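Side-chain contact in tryparedoxin (Crithidia fasciculata, PDB 1O8X), which probably acts as a thioredoxin-like disulfide oxidoreductase, passing electrons through a redox-active cysteine pair in the trypanosomatid defence against oxidative stress: residues F32-A37 with A82-L87. The protein carries 1 engineered substitution. Sequence-based numbering, arbitrary orientation.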
# COMPACT_ATOMS: atom_id res chain seq x y z
N PHE A 32 -3.40 2.12 2.97
CA PHE A 32 -3.46 1.76 1.56
C PHE A 32 -2.48 0.65 1.27
O PHE A 32 -1.27 0.81 1.45
CB PHE A 32 -3.06 2.95 0.69
CG PHE A 32 -4.07 4.04 0.61
CD1 PHE A 32 -3.84 5.23 1.30
CD2 PHE A 32 -5.20 3.94 -0.21
CE1 PHE A 32 -4.74 6.28 1.24
CE2 PHE A 32 -6.12 4.98 -0.29
CZ PHE A 32 -5.88 6.16 0.43
N PHE A 33 -2.98 -0.47 0.76
CA PHE A 33 -2.14 -1.53 0.21
C PHE A 33 -1.80 -1.17 -1.22
O PHE A 33 -2.70 -0.97 -2.06
CB PHE A 33 -2.89 -2.86 0.25
CG PHE A 33 -3.24 -3.30 1.63
CD1 PHE A 33 -4.57 -3.47 2.00
CD2 PHE A 33 -2.24 -3.56 2.57
CE1 PHE A 33 -4.90 -3.91 3.29
CE2 PHE A 33 -2.55 -3.98 3.86
CZ PHE A 33 -3.90 -4.16 4.21
N TYR A 34 -0.50 -1.03 -1.50
CA TYR A 34 -0.01 -0.66 -2.82
C TYR A 34 0.59 -1.88 -3.48
O TYR A 34 1.66 -2.34 -3.09
CB TYR A 34 1.02 0.47 -2.71
CG TYR A 34 1.56 0.91 -4.06
CD1 TYR A 34 0.71 1.05 -5.17
CD2 TYR A 34 2.92 1.20 -4.24
CE1 TYR A 34 1.19 1.47 -6.40
CE2 TYR A 34 3.41 1.63 -5.49
CZ TYR A 34 2.53 1.77 -6.55
OH TYR A 34 2.96 2.19 -7.80
N PHE A 35 -0.14 -2.42 -4.45
CA PHE A 35 0.32 -3.60 -5.20
C PHE A 35 1.09 -3.12 -6.42
O PHE A 35 0.54 -2.40 -7.28
CB PHE A 35 -0.88 -4.45 -5.64
CG PHE A 35 -1.71 -4.93 -4.48
CD1 PHE A 35 -2.72 -4.13 -3.94
CD2 PHE A 35 -1.47 -6.18 -3.90
CE1 PHE A 35 -3.46 -4.57 -2.84
CE2 PHE A 35 -2.24 -6.61 -2.82
CZ PHE A 35 -3.22 -5.81 -2.30
N SER A 36 2.36 -3.48 -6.48
CA SER A 36 3.23 -3.05 -7.57
C SER A 36 4.42 -3.99 -7.67
O SER A 36 4.53 -4.92 -6.90
CB SER A 36 3.67 -1.59 -7.38
OG SER A 36 4.27 -1.15 -8.59
N ALA A 37 5.29 -3.74 -8.65
CA ALA A 37 6.49 -4.54 -8.83
C ALA A 37 7.49 -3.72 -9.59
O ALA A 37 7.12 -2.84 -10.38
CB ALA A 37 6.19 -5.81 -9.62
N ALA A 82 13.42 0.38 -1.64
CA ALA A 82 14.37 1.39 -1.16
C ALA A 82 14.07 2.78 -1.72
O ALA A 82 14.49 3.80 -1.16
CB ALA A 82 15.81 0.98 -1.49
N LYS A 83 13.37 2.81 -2.84
CA LYS A 83 12.99 4.05 -3.50
C LYS A 83 11.60 4.56 -3.07
O LYS A 83 11.09 5.53 -3.62
CB LYS A 83 13.08 3.86 -5.03
CG LYS A 83 14.48 3.48 -5.52
CD LYS A 83 14.40 2.75 -6.85
CE LYS A 83 15.72 2.13 -7.25
NZ LYS A 83 15.54 1.26 -8.44
N MET A 84 11.01 3.92 -2.05
CA MET A 84 9.71 4.31 -1.50
C MET A 84 9.84 4.84 -0.07
O MET A 84 10.70 4.34 0.68
CB MET A 84 8.78 3.10 -1.47
CG MET A 84 8.43 2.55 -2.84
SD MET A 84 7.59 0.96 -2.65
CE MET A 84 7.46 0.46 -4.35
N PRO A 85 9.01 5.81 0.32
CA PRO A 85 9.11 6.41 1.66
C PRO A 85 8.25 5.75 2.76
O PRO A 85 8.33 6.14 3.92
CB PRO A 85 8.62 7.84 1.43
CG PRO A 85 7.55 7.67 0.37
CD PRO A 85 8.08 6.58 -0.54
N TRP A 86 7.42 4.77 2.38
CA TRP A 86 6.39 4.21 3.26
C TRP A 86 6.78 2.81 3.76
O TRP A 86 7.98 2.53 3.95
CB TRP A 86 5.03 4.24 2.54
CG TRP A 86 5.09 3.75 1.11
CD1 TRP A 86 5.43 2.49 0.68
CD2 TRP A 86 4.87 4.52 -0.07
NE1 TRP A 86 5.40 2.43 -0.69
CE2 TRP A 86 5.06 3.66 -1.18
CE3 TRP A 86 4.48 5.84 -0.31
CZ2 TRP A 86 4.92 4.11 -2.50
CZ3 TRP A 86 4.34 6.28 -1.60
CH2 TRP A 86 4.57 5.42 -2.69
N LEU A 87 5.79 1.95 4.01
CA LEU A 87 6.06 0.64 4.61
C LEU A 87 5.97 -0.47 3.58
O LEU A 87 5.48 -0.25 2.48
CB LEU A 87 5.08 0.37 5.75
CG LEU A 87 4.85 1.48 6.76
CD1 LEU A 87 3.88 1.03 7.84
CD2 LEU A 87 6.16 1.92 7.37
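Tyr34 on strand 30-36 and Trp86 in the 82-87 loop touch through one ring carbon each. CD2 of Tyr34 lies 3.9 Å from CZ2 of Trp86, on the benzo part of the indole. The two planes are nearly perpendicular, at 85°, and the rings meet obliquely. The centroids of the Tyr34 ring and the Trp86 six-membered ring are 6.0 Å apart. Tyr34 reaches this place with CG anti to the backbone N (chi1 -179°). The CE2 atom of the same ring also approaches Met84, whose methyl CE is 4.4 Å away, a loose apolar contact. Met84 has an extended outer chain, which carries CE out toward the tyrosine.

The strand 30-36 belongs to the central sheet of the thioredoxin fold, and the loop leads from helix 74-81 into strand 87-88. The contact is buried between the sheet and helix 41-57, where Leu50 and Ile51 also touch the indole and Tyr54 meets it edge-to-face.

The loop folds over one indole face of Trp86, with Met84 CB 3.4 Å and Pro85 CD 3.7 Å above the plane, both toward the rim. Ser36 CB similarly covers the rim of one Tyr34 face. The hydroxyl of Tyr34 is hydrogen-bonded to Thr47 OG1 on helix 41-57, which ties the polar end of the ring to that helix.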